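Local atomic coordinates of 2-C-methyl-D-erythritol 4-phosphate cytidylyltransferase (Anaerococcus prevotii, PDB entry 4KT7), a protein that probably catalyses the transfer of a cytidylyl group from CTP to 2-C-methyl-D-erythritol 4-phosphate, releasing diphosphate, in isoprenoid biosynthesis. Residues Thr143-Ile146 against Tyr152-Phe155; Ala133-Thr138 against Asp192-Phe197; Ser214-Thr219 against Ile224-Ala229. All blocks are in the same frame, centred on the assembly; numbering follows the deposited sequence.

Interaction 1. Residues Thr143-Ile146 against Tyr152-Phe155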
loop_
_atom_site.group_PDB
_atom_site.type_symbol
_atom_site.label_atom_id
_atom_site.label_comp_id
_atom_site.label_asym_id
_atom_site.label_seq_id
_atom_site.Cartn_x
_atom_site.Cartn_y
_atom_site.Cartn_z
ATOM N N THR A 143 -2.418 -6.966 -3.421
ATOM C CA THR A 143 -3.239 -7.153 -4.618
ATOM C C THR A 143 -4.437 -6.223 -4.626
ATOM O O THR A 143 -5.244 -6.223 -3.690
ATOM C CB THR A 143 -3.743 -8.595 -4.739
ATOM O OG1 THR A 143 -2.625 -9.470 -4.901
ATOM C CG2 THR A 143 -4.691 -8.742 -5.934
ATOM N N VAL A 144 -4.563 -5.450 -5.704
ATOM C CA VAL A 144 -5.642 -4.485 -5.875
ATOM C C VAL A 144 -6.864 -5.062 -6.601
ATOM O O VAL A 144 -6.715 -5.843 -7.544
ATOM C CB VAL A 144 -5.137 -3.269 -6.677
ATOM C CG1 VAL A 144 -6.298 -2.393 -7.118
ATOM C CG2 VAL A 144 -4.160 -2.472 -5.828
ATOM N N LYS A 145 -8.068 -4.693 -6.146
ATOM C CA LYS A 145 -9.294 -4.991 -6.890
ATOM C C LYS A 145 -10.003 -3.684 -7.155
ATOM O O LYS A 145 -9.967 -2.783 -6.316
ATOM C CB LYS A 145 -10.250 -5.883 -6.085
ATOM C CG LYS A 145 -9.649 -7.190 -5.582
ATOM C CD LYS A 145 -9.921 -8.371 -6.489
ATOM C CE LYS A 145 -9.421 -9.658 -5.826
ATOM N NZ LYS A 145 -9.596 -10.838 -6.734
ATOM N N ILE A 146 -10.664 -3.588 -8.304
ATOM C CA ILE A 146 -11.630 -2.525 -8.535
ATOM C C ILE A 146 -13.006 -3.050 -8.143
ATOM O O ILE A 146 -13.425 -4.111 -8.613
ATOM C CB ILE A 146 -11.670 -2.126 -10.021
ATOM C CG1 ILE A 146 -10.285 -1.666 -10.476
ATOM C CG2 ILE A 146 -12.699 -1.017 -10.243
ATOM C CD1 ILE A 146 -9.723 -0.578 -9.604
ATOM N N TYR A 152 -19.144 -5.187 -4.558
ATOM C CA TYR A 152 -18.802 -6.436 -5.218
ATOM C C TYR A 152 -17.571 -6.163 -6.048
ATOM O O TYR A 152 -17.325 -5.018 -6.416
ATOM C CB TYR A 152 -19.936 -6.912 -6.120
ATOM C CG TYR A 152 -21.117 -7.462 -5.357
ATOM C CD1 TYR A 152 -21.133 -8.784 -4.942
ATOM C CD2 TYR A 152 -22.211 -6.667 -5.051
ATOM C CE1 TYR A 152 -22.210 -9.308 -4.256
ATOM C CE2 TYR A 152 -23.295 -7.183 -4.352
ATOM C CZ TYR A 152 -23.285 -8.506 -3.956
ATOM O OH TYR A 152 -24.346 -9.037 -3.253
ATOM N N VAL A 153 -16.797 -7.201 -6.329
ATOM C CA VAL A 153 -15.640 -7.051 -7.195
ATOM C C VAL A 153 -16.072 -6.805 -8.647
ATOM O O VAL A 153 -16.837 -7.596 -9.228
ATOM C CB VAL A 153 -14.730 -8.306 -7.119
ATOM C CG1 VAL A 153 -13.608 -8.243 -8.174
ATOM C CG2 VAL A 153 -14.141 -8.429 -5.724
ATOM N N ASP A 154 -15.596 -5.704 -9.228
ATOM C CA ASP A 154 -15.739 -5.487 -10.660
ATOM C C ASP A 154 -14.756 -6.373 -11.407
ATOM O O ASP A 154 -15.157 -7.257 -12.154
ATOM C CB ASP A 154 -15.476 -4.023 -11.022
ATOM C CG ASP A 154 -16.746 -3.223 -11.165
ATOM O OD1 ASP A 154 -17.838 -3.837 -11.179
ATOM O OD2 ASP A 154 -16.655 -1.976 -11.275
ATOM N N PHE A 155 -13.464 -6.143 -11.193
ATOM C CA PHE A 155 -12.431 -6.985 -11.794
ATOM C C PHE A 155 -11.101 -6.807 -11.062
ATOM O O PHE A 155 -10.935 -5.881 -10.254
ATOM C CB PHE A 155 -12.265 -6.650 -13.290
ATOM C CG PHE A 155 -11.643 -5.298 -13.538
ATOM C CD1 PHE A 155 -12.381 -4.148 -13.376
ATOM C CD2 PHE A 155 -10.314 -5.184 -13.903
ATOM C CE1 PHE A 155 -11.814 -2.906 -13.594
ATOM C CE2 PHE A 155 -9.738 -3.941 -14.130
ATOM C CZ PHE A 155 -10.487 -2.803 -13.963
#

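Interaction 2. Residues Ala133-Thr138 against Asp192-Phe197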
loop_
_atom_site.group_PDB
_atom_site.type_symbol
_atom_site.label_atom_id
_atom_site.label_comp_id
_atom_site.label_asym_id
_atom_site.label_seq_id
_atom_site.Cartn_x
_atom_site.Cartn_y
_atom_site.Cartn_z
ATOM N N ALA A 133 6.473 15.415 -17.996
ATOM C CA ALA A 133 5.928 15.079 -16.688
ATOM C C ALA A 133 6.494 13.737 -16.273
ATOM O O ALA A 133 6.593 12.825 -17.095
ATOM C CB ALA A 133 4.413 15.020 -16.739
ATOM N N VAL A 134 6.888 13.635 -15.002
ATOM C CA VAL A 134 7.562 12.456 -14.480
ATOM C C VAL A 134 7.025 12.213 -13.069
ATOM O O VAL A 134 6.929 13.148 -12.285
ATOM C CB VAL A 134 9.079 12.716 -14.379
ATOM C CG1 VAL A 134 9.822 11.467 -13.883
ATOM C CG2 VAL A 134 9.656 13.188 -15.740
ATOM N N ILE A 135 6.658 10.978 -12.735
ATOM C CA ILE A 135 6.287 10.679 -11.342
ATOM C C ILE A 135 7.035 9.457 -10.864
ATOM O O ILE A 135 7.496 8.663 -11.681
ATOM C CB ILE A 135 4.779 10.408 -11.194
ATOM C CG1 ILE A 135 4.385 9.124 -11.938
ATOM C CG2 ILE A 135 3.984 11.574 -11.753
ATOM C CD1 ILE A 135 2.897 8.775 -11.791
ATOM N N THR A 136 7.185 9.307 -9.544
ATOM C CA THR A 136 7.835 8.116 -8.987
ATOM C C THR A 136 6.718 7.201 -8.469
ATOM O O THR A 136 5.740 7.693 -7.922
ATOM C CB THR A 136 8.786 8.480 -7.834
ATOM O OG1 THR A 136 8.135 9.439 -6.995
ATOM C CG2 THR A 136 10.053 9.090 -8.368
ATOM N N ALA A 137 6.860 5.886 -8.629
ATOM C CA ALA A 137 5.802 4.956 -8.223
ATOM C C ALA A 137 6.411 3.580 -8.021
ATOM O O ALA A 137 7.510 3.318 -8.522
ATOM C CB ALA A 137 4.680 4.912 -9.297
ATOM N N THR A 138 5.714 2.712 -7.276
ATOM C CA THR A 138 6.219 1.357 -7.018
ATOM C C THR A 138 5.131 0.334 -7.288
ATOM O O THR A 138 3.954 0.576 -6.975
ATOM C CB THR A 138 6.696 1.155 -5.571
ATOM O OG1 THR A 138 5.659 1.548 -4.655
ATOM C CG2 THR A 138 8.006 1.930 -5.295
ATOM N N ASP A 192 -3.413 13.753 -7.372
ATOM C CA ASP A 192 -2.057 14.293 -7.352
ATOM C C ASP A 192 -1.878 15.181 -8.565
ATOM O O ASP A 192 -2.756 15.216 -9.435
ATOM C CB ASP A 192 -1.031 13.165 -7.398
ATOM C CG ASP A 192 -0.982 12.484 -8.748
ATOM O OD1 ASP A 192 -1.991 11.836 -9.138
ATOM O OD2 ASP A 192 0.065 12.581 -9.430
ATOM N N ASP A 193 -0.753 15.888 -8.642
ATOM C CA ASP A 193 -0.580 16.867 -9.712
ATOM C C ASP A 193 -0.569 16.227 -11.087
ATOM O O ASP A 193 -0.990 16.850 -12.056
ATOM C CB ASP A 193 0.708 17.682 -9.542
ATOM C CG ASP A 193 0.736 18.477 -8.256
ATOM O OD1 ASP A 193 -0.341 18.916 -7.795
ATOM O OD2 ASP A 193 1.846 18.680 -7.713
ATOM N N SER A 194 -0.066 14.999 -11.195
ATOM C CA SER A 194 0.043 14.404 -12.529
ATOM C C SER A 194 -1.317 14.025 -13.099
ATOM O O SER A 194 -1.449 13.865 -14.312
ATOM C CB SER A 194 0.978 13.191 -12.549
ATOM O OG SER A 194 0.349 12.062 -11.964
ATOM N N GLN A 195 -2.337 13.907 -12.248
ATOM C CA GLN A 195 -3.679 13.596 -12.759
ATOM C C GLN A 195 -4.241 14.799 -13.520
ATOM O O GLN A 195 -5.190 14.669 -14.311
ATOM C CB GLN A 195 -4.641 13.161 -11.641
ATOM C CG GLN A 195 -5.963 12.577 -12.182
ATOM C CD GLN A 195 -6.905 12.129 -11.088
ATOM O OE1 GLN A 195 -6.868 12.649 -9.970
ATOM N NE2 GLN A 195 -7.758 11.152 -11.402
ATOM N N LEU A 196 -3.637 15.970 -13.313
ATOM C CA LEU A 196 -4.045 17.149 -14.076
ATOM C C LEU A 196 -3.955 16.852 -15.575
ATOM O O LEU A 196 -4.745 17.353 -16.376
ATOM C CB LEU A 196 -3.184 18.358 -13.705
ATOM C CG LEU A 196 -3.442 18.933 -12.302
ATOM C CD1 LEU A 196 -2.501 20.111 -12.020
ATOM C CD2 LEU A 196 -4.883 19.385 -12.163
ATOM N N PHE A 197 -3.016 15.992 -15.948
ATOM C CA PHE A 197 -2.812 15.683 -17.351
ATOM C C PHE A 197 -3.981 14.936 -17.952
ATOM O O PHE A 197 -4.259 15.072 -19.144
ATOM C CB PHE A 197 -1.486 14.950 -17.547
ATOM C CG PHE A 197 -0.303 15.859 -17.444
ATOM C CD1 PHE A 197 0.077 16.384 -16.215
ATOM C CD2 PHE A 197 0.412 16.219 -18.571
ATOM C CE1 PHE A 197 1.156 17.252 -16.125
ATOM C CE2 PHE A 197 1.495 17.077 -18.477
ATOM C CZ PHE A 197 1.853 17.599 -17.248
#

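Interaction 3. Residues Ser214-Thr219 against Ile224-Ala229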
loop_
_atom_site.group_PDB
_atom_site.type_symbol
_atom_site.label_atom_id
_atom_site.label_comp_id
_atom_site.label_asym_id
_atom_site.label_seq_id
_atom_site.Cartn_x
_atom_site.Cartn_y
_atom_site.Cartn_z
ATOM N N SER A 214 11.024 1.863 0.578
ATOM C CA SER A 214 11.391 2.536 1.820
ATOM C C SER A 214 10.937 4.002 1.887
ATOM O O SER A 214 10.932 4.593 2.961
ATOM C CB SER A 214 12.908 2.463 2.025
ATOM O OG SER A 214 13.588 2.945 0.871
ATOM N N ASN A 215 10.564 4.584 0.750
ATOM C CA ASN A 215 10.226 6.016 0.685
ATOM C C ASN A 215 8.795 6.293 1.185
ATOM O O ASN A 215 7.939 6.800 0.449
ATOM C CB ASN A 215 10.415 6.517 -0.745
ATOM C CG ASN A 215 10.278 8.025 -0.879
ATOM O OD1 ASN A 215 10.453 8.778 0.097
ATOM N ND2 ASN A 215 9.977 8.479 -2.106
ATOM N N ILE A 216 8.545 5.981 2.452
ATOM C CA ILE A 216 7.207 6.120 3.017
ATOM C C ILE A 216 6.915 7.538 3.515
ATOM O O ILE A 216 7.840 8.302 3.820
ATOM C CB ILE A 216 7.031 5.148 4.177
ATOM C CG1 ILE A 216 8.083 5.452 5.246
ATOM C CG2 ILE A 216 7.203 3.719 3.678
ATOM C CD1 ILE A 216 7.847 4.752 6.580
ATOM N N LYS A 217 5.623 7.871 3.596
ATOM C CA LYS A 217 5.140 9.133 4.157
ATOM C C LYS A 217 5.042 9.015 5.686
ATOM O O LYS A 217 4.555 7.999 6.203
ATOM C CB LYS A 217 3.752 9.417 3.587
ATOM C CG LYS A 217 3.432 10.869 3.319
ATOM C CD LYS A 217 1.965 11.024 2.938
ATOM C CE LYS A 217 1.663 12.395 2.331
ATOM N NZ LYS A 217 1.831 13.530 3.288
ATOM N N ILE A 218 5.499 10.039 6.412
ATOM C CA ILE A 218 5.436 10.014 7.876
ATOM C C ILE A 218 4.389 10.991 8.399
ATOM O O ILE A 218 4.641 12.196 8.453
ATOM C CB ILE A 218 6.793 10.381 8.521
ATOM C CG1 ILE A 218 7.934 9.569 7.900
ATOM C CG2 ILE A 218 6.739 10.194 10.035
ATOM C CD1 ILE A 218 7.749 8.086 7.984
ATOM N N THR A 219 3.220 10.482 8.783
ATOM C CA THR A 219 2.161 11.341 9.320
ATOM C C THR A 219 1.583 10.845 10.654
ATOM O O THR A 219 1.389 11.628 11.587
ATOM C CB THR A 219 1.020 11.560 8.297
ATOM O OG1 THR A 219 0.522 10.294 7.853
ATOM C CG2 THR A 219 1.517 12.368 7.087
ATOM N N ILE A 224 5.701 6.623 12.422
ATOM C CA ILE A 224 6.896 6.930 13.205
ATOM C C ILE A 224 7.505 5.665 13.815
ATOM O O ILE A 224 8.717 5.437 13.719
ATOM C CB ILE A 224 6.583 7.976 14.294
ATOM C CG1 ILE A 224 6.312 9.326 13.627
ATOM C CG2 ILE A 224 7.730 8.091 15.289
ATOM C CD1 ILE A 224 5.749 10.359 14.556
ATOM N N ILE A 225 6.654 4.843 14.427
ATOM C CA ILE A 225 7.059 3.524 14.901
ATOM C C ILE A 225 7.704 2.736 13.755
ATOM O O ILE A 225 8.764 2.139 13.924
ATOM C CB ILE A 225 5.851 2.730 15.481
ATOM C CG1 ILE A 225 5.186 3.497 16.631
ATOM C CG2 ILE A 225 6.272 1.342 15.948
ATOM C CD1 ILE A 225 6.145 3.976 17.706
ATOM N N PHE A 226 7.078 2.763 12.581
ATOM C CA PHE A 226 7.580 2.013 11.438
ATOM C C PHE A 226 8.899 2.601 10.927
ATOM O O PHE A 226 9.825 1.864 10.573
ATOM C CB PHE A 226 6.528 1.984 10.319
ATOM C CG PHE A 226 6.655 0.804 9.394
ATOM C CD1 PHE A 226 6.083 -0.417 9.728
ATOM C CD2 PHE A 226 7.343 0.912 8.193
ATOM C CE1 PHE A 226 6.202 -1.515 8.886
ATOM C CE2 PHE A 226 7.463 -0.182 7.344
ATOM C CZ PHE A 226 6.891 -1.395 7.690
ATOM N N ALA A 227 8.986 3.929 10.887
ATOM C CA ALA A 227 10.196 4.588 10.397
ATOM C C ALA A 227 11.375 4.268 11.301
ATOM O O ALA A 227 12.452 3.951 10.818
ATOM C CB ALA A 227 9.997 6.086 10.292
ATOM N N ASN A 228 11.170 4.341 12.611
ATOM C CA ASN A 228 12.228 3.990 13.558
ATOM C C ASN A 228 12.725 2.540 13.440
ATOM O O ASN A 228 13.924 2.281 13.574
ATOM C CB ASN A 228 11.802 4.305 14.996
ATOM C CG ASN A 228 11.889 5.784 15.320
ATOM O OD1 ASN A 228 12.743 6.505 14.791
ATOM N ND2 ASN A 228 11.008 6.246 16.200
ATOM N N ALA A 229 11.811 1.602 13.186
ATOM C CA ALA A 229 12.190 0.193 13.021
ATOM C C ALA A 229 12.989 -0.022 11.733
ATOM O O ALA A 229 13.880 -0.868 11.691
ATOM C CB ALA A 229 10.961 -0.719 13.061
#

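Interaction 1. Residues Thr143-Ile146 against Tyr152-Phe155
V153 meets K145 through a methyl group: its CG1 sits 4.1 Å from K145 CD, two aliphatic surfaces passing at a slant. A beta-branched valine suits a strand. With CG1 anti to the backbone N (chi1 172°), this methyl is the one that meets the lysine chain, whose hydrocarbon part, bent at chi2, supplies the apolar surface opposite. The charged end of that lysine goes further: NZ bonds to T156 and, in the second subunit, to S194, and it forms a salt bridge with D192 there. V153 itself also packs on I135 of the second subunit.

At D154 the backbone dominates. Its N donates to I146 O over 2.8 Å, lying in the plane of that carbonyl, and F155 N reaches the same oxygen over 3.3 Å. Two successive residues thus face one residue of the other strand, which defines a classic beta bulge in the hairpin formed by strands 144-147 and 153-155. The short strand axes cross at 100°. In MEP cytidylyltransferases such a hairpin is the arm that reaches toward the partner subunit, and here V144, K145 and I146 join an antiparallel ladder with a strand of that chain. The side chain of D154 touches lightly, CB lying 4.2 Å from I146 CG2, and its carboxylate is suited to the exposed surface.

F155 returns the pairing: its O accepts from I146 N at 3.0 Å, the donor almost in line with the carbonyl bond (177°). Its ring runs alongside the isoleucine on the same face of the sheet, with CE1 3.7 Å from I146 CB and CZ 3.7 Å from I146 CG1. A glycine in place of I146 would probably leave the F155 ring without its aliphatic neighbour and freer to turn. F155 also packs on E198 of the second subunit.

Interaction 2. Residues Ala133-Thr138 against Asp192-Phe197
OD2 of D192 is gripped by two groups of S194, the residue whose side chain lies against I135 of the strand. S194 OG donates to OD2 over 2.6 Å, meeting its syn lone pair, on the side of the other carboxylate oxygen, and S194 N over 3.0 Å, coming from above the carboxylate plane. The backbone bond, made two residues after the aspartate, forms an Asx turn, and the turn leads into helix 196-199. Q169 NE2 is a third partner of OD2, so this buried oxygen is well satisfied. The other carboxylate oxygen, OD1, forms a salt bridge with K145 NZ of the second subunit, which also bonds to S194 OG.

With its hydroxyl engaged in this way, S194 presents its CB to the sheet. CB meets I135 CG2 at 3.5 Å, and OG lies 3.7 Å from the same methyl. A small serine serves both tasks, giving a hydroxyl to the turn and little bulk to the strand. I135 has CG1 between its backbone N and carbonyl carbon (chi1 66°), which turns CG2 anti to the carbonyl carbon and toward the serine. No hydrogen bond links the two segments; the backbone of strand 133-139 pairs with strands 162-166, 168-172 and 206-210 of the central sheet, and only side chains meet here.

Two residues further toward the strand's start, A133 receives the aromatic ring of F197 in a CH-pi contact. Alanine is small enough for its methyl to sit over one face of the ring, and phenylalanine is large enough to reach the sheet from the helix. F171 of strand 168-172 packs on both. The methyl carbon A133 CB stands 4.1 Å from the F197 ring centroid, 26° off the ring normal and displaced toward the rim, where CZ is the closest ring atom at 3.7 Å.

Interaction 3. Residues Ser214-Thr219 against Ile224-Ala229
Aliphatic contacts carry most of this pairing, and I218 makes two of them with helix 221-231. Its CG2 touches I224 CG1 at 3.7 Å, the two isoleucines crossing at about a right angle, while its CD1 reaches A227 CB at 3.8 Å. The forked isoleucine side chain thus spans two helix positions three residues apart, one branch for each. The torsion of CG1, anti to the carbonyl carbon (chi1 -49°), puts that arm toward A227 and leaves CG2 for I224. Alanine suits its place because a single methyl lets the loop come close to the helix, whereas the longer I224 offers its CG1 to the CG2 branch of I218.

Aromatic contact is confined to I216. Its CD1 comes up at the edge of the F226 ring, near the ring plane, with CD2 at 4.2 Å, and the two side chains stand roughly perpendicular. The extended outer arm of I216 (chi2 168°) carries the methyl that far, and the same carbon passes A227 CB at 4.5 Å, a looser touch.

Polar links across the two segments are absent; hydrogen bonds instead shape each of them separately. N215 is the centre of an inverse gamma turn, closed by a weak bond from I216 N to S214 O, which bends the loop ahead of the isoleucine. The helix has its own regular bonds, such as N228 N to I224 O at 2.9 Å.

The loop leading from strand 206-210 into helix 221-231 is thus folded back so that its isoleucines pack against that helix. The backbone of I218 bonds to V112 while its side chain packs on P114. A227 also lies on F115 and on V34 of strand 33-34. The same helix also meets the second subunit: I225 packs on A229 of that subunit, and A229 on its I225.

How the interactions relate
Interaction 1 closes between residues 143 and 155, inside the long loop that interaction 2 closes between 133 and 197; interaction 3 follows near the C-terminus. Strands 133-139 and 144-147 are consecutive, so the chain leaves the central sheet of interaction 2 and runs on into the hairpin arm; the centres of interactions 1 and 2 lie 23 Å apart. Interactions 2 and 3 are 22 Å apart between centres but about 5 Å at nearest atoms, strand 206-210 leading on into the loop of interaction 3. Within the chain none touches another, yet K145 of interaction 1 binds D192 and S194 of the second subunit, so the arm docks on the partner's copy of interaction 2; the C-terminal helix also meets the partner.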